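Local coordinates for protein cyclopenase asqI (Emericella nidulans, PDB 5YY3) that converts 4'-methoxycyclopenine into 4'-methoxyviridicatin with release of methyl isocyanate, a zinc-dependent ring contraction in aspoquinolone biosynthesis, at residues Val515-Thr518 with Ala522-Lys525; Glu465-Asn470 with Asn560-Val565. All blocks are in the same frame, centred on the assembly; numbering follows the deposited sequence.

Contact 1: Val515-Thr518 with Ala522-Lys525; sequences VQLT and AITK
Val515 and Leu517 meet Ile523 and Lys525 through saturated carbons, with no flat group between them, so there is neither face nor edge to cover. Val515 and Ile523 point their branches at one another tip to tip, with Val515 CG1 3.8 Å from Ile523 CD1. Leu517 arrives at a slant from beside them, its CD2 3.7 Å from Ile523 CG1 and 3.8 Å from Ile523 CD1, so the isoleucine tip faces the notch between Val515 CG1 and Leu517 CD2. CG1 of Ile523 stands between the backbone N and the carbonyl carbon, and the next torsion, at 129°, is close to eclipsed, which probably reflects the fit against Val515 and Leu517. The two backbones run antiparallel at 167°, yet their axes are 9.5 Å apart and no hydrogen bond joins them. This is a beta-arch: a short turn carries the chain from one sheet layer of the Ig-like sandwich to the other. Val515 pairs through its backbone with Leu489 of strand 487-497, whereas Lys525 pairs with Val471 of strand 461-475. At the other end of the contact the valine and lysine lie flank to flank, pointing opposite ways. The bend at chi2 (84°) turns the lysine methylenes alongside the valine, where Val515 CG2 rests 3.6 Å from Lys525 CD and 3.9 Å from both Lys525 CG and Lys525 CE.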
ATOM      1  N   VAL A 515      14.032 -22.461 -40.730  1.00 33.44           N
ATOM      2  CA  VAL A 515      13.081 -22.390 -41.820  1.00 33.83           C
ATOM      3  C   VAL A 515      13.792 -22.807 -43.094  1.00 34.70           C
ATOM      4  O   VAL A 515      14.944 -22.448 -43.312  1.00 35.89           O
ATOM      5  CB  VAL A 515      12.488 -20.982 -41.964  1.00 32.18           C
ATOM      6  CG1 VAL A 515      11.614 -20.893 -43.194  1.00 35.22           C
ATOM      7  CG2 VAL A 515      11.680 -20.651 -40.728  1.00 34.88           C
ATOM      8  N   GLN A 516      13.111 -23.581 -43.924  1.00 33.57           N
ATOM      9  CA  GLN A 516      13.672 -23.971 -45.202  1.00 37.11           C
ATOM     10  C   GLN A 516      12.796 -23.426 -46.328  1.00 41.52           C
ATOM     11  O   GLN A 516      11.597 -23.715 -46.389  1.00 36.16           O
ATOM     12  CB  GLN A 516      13.794 -25.493 -45.291  1.00 37.38           C
ATOM     13  CG  GLN A 516      14.654 -25.964 -46.439  1.00 45.62           C
ATOM     14  CD  GLN A 516      14.566 -27.469 -46.657  1.00 52.71           C
ATOM     15  OE1 GLN A 516      15.488 -28.209 -46.304  1.00 48.16           O
ATOM     16  NE2 GLN A 516      13.454 -27.929 -47.256  1.00 45.70           N
ATOM     17  N   LEU A 517      13.387 -22.620 -47.204  1.00 38.03           N
ATOM     18  CA  LEU A 517      12.647 -22.086 -48.339  1.00 37.23           C
ATOM     19  C   LEU A 517      12.990 -22.860 -49.607  1.00 40.83           C
ATOM     20  O   LEU A 517      14.131 -23.284 -49.811  1.00 41.42           O
ATOM     21  CB  LEU A 517      12.935 -20.591 -48.530  1.00 35.39           C
ATOM     22  CG  LEU A 517      12.666 -19.686 -47.321  1.00 35.19           C
ATOM     23  CD1 LEU A 517      12.869 -18.226 -47.684  1.00 28.66           C
ATOM     24  CD2 LEU A 517      11.264 -19.929 -46.761  1.00 33.92           C
ATOM     25  N   THR A 518      11.990 -23.046 -50.457  1.00 44.08           N
ATOM     26  CA  THR A 518      12.187 -23.713 -51.736  1.00 41.95           C
ATOM     27  C   THR A 518      11.598 -22.898 -52.901  1.00 41.87           C
ATOM     28  O   THR A 518      11.599 -23.365 -54.031  1.00 47.78           O
ATOM     29  CB  THR A 518      11.576 -25.132 -51.700  1.00 43.75           C
ATOM     30  OG1 THR A 518      10.260 -25.075 -51.142  1.00 47.85           O
ATOM     31  CG2 THR A 518      12.412 -26.038 -50.817  1.00 44.96           C
ATOM     32  N   ALA A 522       6.770 -15.434 -50.623  1.00 33.00           N
ATOM     33  CA  ALA A 522       6.704 -15.289 -49.178  1.00 29.28           C
ATOM     34  C   ALA A 522       5.962 -16.457 -48.529  1.00 34.51           C
ATOM     35  O   ALA A 522       4.898 -16.877 -48.982  1.00 32.70           O
ATOM     36  CB  ALA A 522       6.033 -13.970 -48.811  1.00 27.29           C
ATOM     37  N   ILE A 523       6.530 -16.992 -47.464  1.00 33.54           N
ATOM     38  CA  ILE A 523       5.795 -17.943 -46.644  1.00 35.59           C
ATOM     39  C   ILE A 523       5.466 -17.312 -45.299  1.00 30.87           C
ATOM     40  O   ILE A 523       6.108 -16.344 -44.890  1.00 31.59           O
ATOM     41  CB  ILE A 523       6.591 -19.218 -46.411  1.00 36.69           C
ATOM     42  CG1 ILE A 523       7.916 -18.860 -45.738  1.00 32.51           C
ATOM     43  CG2 ILE A 523       6.843 -19.921 -47.724  1.00 30.66           C
ATOM     44  CD1 ILE A 523       8.218 -19.685 -44.472  1.00 39.62           C
ATOM     45  N   THR A 524       4.471 -17.859 -44.611  1.00 31.69           N
ATOM     46  CA  THR A 524       4.256 -17.527 -43.204  1.00 32.00           C
ATOM     47  C   THR A 524       4.643 -18.705 -42.301  1.00 30.54           C
ATOM     48  O   THR A 524       3.963 -19.737 -42.277  1.00 35.92           O
ATOM     49  CB  THR A 524       2.796 -17.131 -42.930  1.00 31.36           C
ATOM     50  OG1 THR A 524       2.471 -15.988 -43.726  1.00 35.27           O
ATOM     51  CG2 THR A 524       2.594 -16.774 -41.448  1.00 25.53           C
ATOM     52  N   LYS A 525       5.739 -18.559 -41.567  1.00 29.76           N
ATOM     53  CA  LYS A 525       6.132 -19.601 -40.616  1.00 31.07           C
ATOM     54  C   LYS A 525       5.312 -19.454 -39.349  1.00 28.55           C
ATOM     55  O   LYS A 525       5.199 -18.349 -38.818  1.00 28.47           O
ATOM     56  CB  LYS A 525       7.624 -19.523 -40.292  1.00 26.98           C
ATOM     57  CG  LYS A 525       8.092 -20.594 -39.313  1.00 28.34           C
ATOM     58  CD  LYS A 525       8.392 -21.896 -40.039  1.00 36.85           C
ATOM     59  CE  LYS A 525       9.021 -22.951 -39.143  1.00 29.96           C
ATOM     60  NZ  LYS A 525       7.993 -23.932 -38.704  1.00 41.49           N
TER

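Contact 2: Glu465-Asn470 with Asn560-Val565; sequences EPYEWN and NLMLPV
Tyr467, at the start of the strand part of 465-470, makes the whole contact with Met562 and Leu563 of the loop 560-565. Its backbone is fixed from both ends of the residue: the N is hydrogen-bonded to Asp529 OD2 and the carbonyl O to Gln432 NE2. The ring stands between the backbone N and the carbonyl carbon (chi1 73°), and from there it reaches across to the loop. Leu563, pointing back toward the strand, brings CD1 to the ring obliquely, 3.5 Å from Tyr467 CE2 and 3.8 Å from Tyr467 CD2; its other methyl, Leu563 CD2, lies 3.9 Å from Tyr467 CD2. Met562 crosses the tyrosine at about a right angle. Its CB lies at the ring edge, near the ring plane and 4.4 Å from Tyr467 CE2, while bends at chi2 and chi3 fold the thioether back so that Met562 CE comes 3.2 Å from Tyr467 OH, a close carbon-oxygen approach. All three side chains are buried. Further along the strand, Glu468 forms a salt bridge with Arg430, Trp469 NE1 is hydrogen-bonded to Asp511 OD2, and Asn470 ND2 gives a weak hydrogen bond to Glu468 OE2, 3.4 Å away. The loop itself is tied to helix 210-231, which carries the zinc ligand His218: Arg224 NH1 takes Met562 O as its acceptor and Glu228 OE1 accepts from Val565 N. The contact lies away from the zinc site. A strand of the Ig-like sandwich thus packs on a loop that is also hydrogen-bonded to a helix of the hemocyanin-type metal domain, a seam between the two domains of a hemocyanin-like architecture.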
ATOM      1  N   GLU A 465      -2.742 -18.836 -21.478  1.00 24.30           N
ATOM      2  CA  GLU A 465      -3.508 -19.416 -22.572  1.00 28.07           C
ATOM      3  C   GLU A 465      -2.536 -19.743 -23.689  1.00 24.40           C
ATOM      4  O   GLU A 465      -1.521 -19.058 -23.838  1.00 21.79           O
ATOM      5  CB  GLU A 465      -4.606 -18.467 -23.075  1.00 26.14           C
ATOM      6  CG  GLU A 465      -5.657 -18.100 -22.043  1.00 26.29           C
ATOM      7  CD  GLU A 465      -6.340 -19.309 -21.431  1.00 33.23           C
ATOM      8  OE1 GLU A 465      -6.361 -20.384 -22.080  1.00 36.18           O
ATOM      9  OE2 GLU A 465      -6.850 -19.177 -20.290  1.00 40.87           O
ATOM     10  N   PRO A 466      -2.842 -20.792 -24.471  1.00 24.80           N
ATOM     11  CA  PRO A 466      -1.982 -21.210 -25.581  1.00 25.02           C
ATOM     12  C   PRO A 466      -1.717 -20.067 -26.557  1.00 25.99           C
ATOM     13  O   PRO A 466      -2.648 -19.360 -26.952  1.00 28.07           O
ATOM     14  CB  PRO A 466      -2.786 -22.328 -26.247  1.00 24.18           C
ATOM     15  CG  PRO A 466      -3.615 -22.881 -25.127  1.00 26.82           C
ATOM     16  CD  PRO A 466      -3.990 -21.697 -24.293  1.00 21.59           C
ATOM     17  N   TYR A 467      -0.449 -19.873 -26.914  1.00 23.48           N
ATOM     18  CA  TYR A 467      -0.097 -18.838 -27.870  1.00 24.97           C
ATOM     19  C   TYR A 467       0.722 -19.416 -29.021  1.00 24.03           C
ATOM     20  O   TYR A 467       1.163 -20.565 -28.999  1.00 22.90           O
ATOM     21  CB  TYR A 467       0.664 -17.681 -27.194  1.00 17.94           C
ATOM     22  CG  TYR A 467       2.094 -17.986 -26.800  1.00 22.02           C
ATOM     23  CD1 TYR A 467       3.133 -17.854 -27.718  1.00 22.95           C
ATOM     24  CD2 TYR A 467       2.415 -18.386 -25.500  1.00 22.22           C
ATOM     25  CE1 TYR A 467       4.447 -18.141 -27.371  1.00 20.91           C
ATOM     26  CE2 TYR A 467       3.740 -18.659 -25.130  1.00 21.94           C
ATOM     27  CZ  TYR A 467       4.750 -18.536 -26.076  1.00 22.77           C
ATOM     28  OH  TYR A 467       6.069 -18.812 -25.745  1.00 26.38           O
ATOM     29  N   GLU A 468       0.911 -18.594 -30.031  1.00 21.70           N
ATOM     30  CA  GLU A 468       1.732 -18.949 -31.160  1.00 24.84           C
ATOM     31  C   GLU A 468       2.369 -17.667 -31.644  1.00 21.04           C
ATOM     32  O   GLU A 468       1.908 -16.584 -31.318  1.00 25.67           O
ATOM     33  CB  GLU A 468       0.897 -19.589 -32.268  1.00 26.81           C
ATOM     34  CG  GLU A 468       0.103 -18.546 -33.049  1.00 29.65           C
ATOM     35  CD  GLU A 468      -0.808 -19.135 -34.098  1.00 38.23           C
ATOM     36  OE1 GLU A 468      -1.481 -20.167 -33.820  1.00 34.69           O
ATOM     37  OE2 GLU A 468      -0.832 -18.550 -35.210  1.00 36.35           O
ATOM     38  N   TRP A 469       3.438 -17.767 -32.403  1.00 21.41           N
ATOM     39  CA  TRP A 469       3.863 -16.601 -33.134  1.00 23.56           C
ATOM     40  C   TRP A 469       3.979 -16.987 -34.596  1.00 25.29           C
ATOM     41  O   TRP A 469       4.111 -18.178 -34.946  1.00 22.21           O
ATOM     42  CB  TRP A 469       5.176 -16.032 -32.594  1.00 22.64           C
ATOM     43  CG  TRP A 469       6.382 -16.923 -32.707  1.00 22.86           C
ATOM     44  CD1 TRP A 469       6.677 -18.002 -31.928  1.00 24.16           C
ATOM     45  CD2 TRP A 469       7.465 -16.795 -33.646  1.00 22.83           C
ATOM     46  NE1 TRP A 469       7.888 -18.550 -32.310  1.00 23.35           N
ATOM     47  CE2 TRP A 469       8.391 -17.830 -33.363  1.00 23.70           C
ATOM     48  CE3 TRP A 469       7.747 -15.901 -34.689  1.00 21.52           C
ATOM     49  CZ2 TRP A 469       9.573 -18.010 -34.101  1.00 23.81           C
ATOM     50  CZ3 TRP A 469       8.931 -16.075 -35.419  1.00 25.20           C
ATOM     51  CH2 TRP A 469       9.825 -17.125 -35.120  1.00 23.24           C
ATOM     52  N   ASN A 470       3.887 -15.988 -35.457  1.00 21.30           N
ATOM     53  CA  ASN A 470       4.166 -16.224 -36.849  1.00 23.20           C
ATOM     54  C   ASN A 470       4.856 -15.005 -37.436  1.00 27.79           C
ATOM     55  O   ASN A 470       4.854 -13.920 -36.829  1.00 24.29           O
ATOM     56  CB  ASN A 470       2.891 -16.591 -37.617  1.00 27.46           C
ATOM     57  CG  ASN A 470       1.788 -15.566 -37.455  1.00 26.90           C
ATOM     58  OD1 ASN A 470       1.810 -14.507 -38.087  1.00 30.78           O
ATOM     59  ND2 ASN A 470       0.801 -15.886 -36.626  1.00 26.48           N
ATOM     60  N   ASN A 560       4.582 -22.949 -18.400  1.00 21.67           N
ATOM     61  CA  ASN A 560       3.689 -22.061 -17.668  1.00 21.97           C
ATOM     62  C   ASN A 560       4.309 -20.707 -17.311  1.00 22.22           C
ATOM     63  O   ASN A 560       3.577 -19.774 -16.966  1.00 22.73           O
ATOM     64  CB  ASN A 560       3.209 -22.722 -16.387  1.00 17.27           C
ATOM     65  CG  ASN A 560       4.319 -22.892 -15.382  1.00 19.75           C
ATOM     66  OD1 ASN A 560       5.358 -23.458 -15.699  1.00 22.79           O
ATOM     67  ND2 ASN A 560       4.106 -22.404 -14.163  1.00 19.71           N
ATOM     68  N   LEU A 561       5.639 -20.592 -17.399  1.00 19.95           N
ATOM     69  CA  LEU A 561       6.309 -19.323 -17.109  1.00 20.72           C
ATOM     70  C   LEU A 561       6.861 -18.667 -18.358  1.00 19.81           C
ATOM     71  O   LEU A 561       7.619 -17.704 -18.258  1.00 21.83           O
ATOM     72  CB  LEU A 561       7.466 -19.516 -16.108  1.00 16.18           C
ATOM     73  CG  LEU A 561       7.128 -20.163 -14.776  1.00 16.50           C
ATOM     74  CD1 LEU A 561       8.356 -20.191 -13.879  1.00 19.89           C
ATOM     75  CD2 LEU A 561       5.976 -19.420 -14.106  1.00 17.87           C
ATOM     76  N   MET A 562       6.508 -19.187 -19.533  1.00 21.76           N
ATOM     77  CA  MET A 562       7.096 -18.682 -20.775  1.00 20.57           C
ATOM     78  C   MET A 562       6.757 -17.226 -20.974  1.00 21.57           C
ATOM     79  O   MET A 562       7.579 -16.441 -21.441  1.00 21.85           O
ATOM     80  CB  MET A 562       6.627 -19.503 -21.976  1.00 22.04           C
ATOM     81  CG  MET A 562       7.407 -20.804 -22.155  1.00 19.78           C
ATOM     82  SD  MET A 562       9.091 -20.494 -22.710  1.00 23.31           S
ATOM     83  CE  MET A 562       8.772 -19.885 -24.370  1.00 19.18           C
ATOM     84  N   LEU A 563       5.538 -16.859 -20.600  1.00 21.79           N
ATOM     85  CA  LEU A 563       5.106 -15.471 -20.711  1.00 21.96           C
ATOM     86  C   LEU A 563       5.281 -14.738 -19.390  1.00 20.15           C
ATOM     87  O   LEU A 563       4.891 -15.255 -18.348  1.00 21.06           O
ATOM     88  CB  LEU A 563       3.644 -15.411 -21.155  1.00 18.28           C
ATOM     89  CG  LEU A 563       3.223 -15.051 -22.575  1.00 20.48           C
ATOM     90  CD1 LEU A 563       4.168 -15.585 -23.604  1.00 21.37           C
ATOM     91  CD2 LEU A 563       1.812 -15.549 -22.823  1.00 24.26           C
ATOM     92  N   PRO A 564       5.867 -13.531 -19.427  1.00 18.75           N
ATOM     93  CA  PRO A 564       5.741 -12.660 -18.257  1.00 19.58           C
ATOM     94  C   PRO A 564       4.271 -12.509 -17.894  1.00 19.28           C
ATOM     95  O   PRO A 564       3.453 -12.530 -18.796  1.00 17.98           O
ATOM     96  CB  PRO A 564       6.342 -11.343 -18.736  1.00 20.28           C
ATOM     97  CG  PRO A 564       7.366 -11.771 -19.764  1.00 17.99           C
ATOM     98  CD  PRO A 564       6.735 -12.947 -20.463  1.00 20.65           C
ATOM     99  N   VAL A 565       3.950 -12.387 -16.611  1.00 19.43           N
ATOM    100  CA  VAL A 565       2.565 -12.395 -16.145  1.00 22.34           C
ATOM    101  C   VAL A 565       1.722 -11.244 -16.757  1.00 23.03           C
ATOM    102  O   VAL A 565       0.521 -11.405 -16.990  1.00 20.70           O
ATOM    103  CB  VAL A 565       2.518 -12.351 -14.586  1.00 18.74           C
ATOM    104  CG1 VAL A 565       3.110 -11.060 -14.044  1.00 19.54           C
ATOM    105  CG2 VAL A 565       1.098 -12.567 -14.048  1.00 16.20           C
TER

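Both contacts belong to the Ig-like part of the chain, with centres about 23 Å apart. Contact 1 is nested in sequence within the loop that contact 2 closes: strand 461-475 comes first, then strands 508-517 and 523-528, and finally the loop 560-565. The two meet through one sheet, in which strand 523-528 pairs antiparallel with strand 461-475; there Asn470 CB packs 3.1 Å from Lys525 O. The centre of contact 1 lies about 31 Å from the chain centre, that of contact 2 about 18 Å, where the sandwich borders the helical metal-binding domain. Neighbouring strands of one sheet, 523-528 and 461-475, therefore link the two regions.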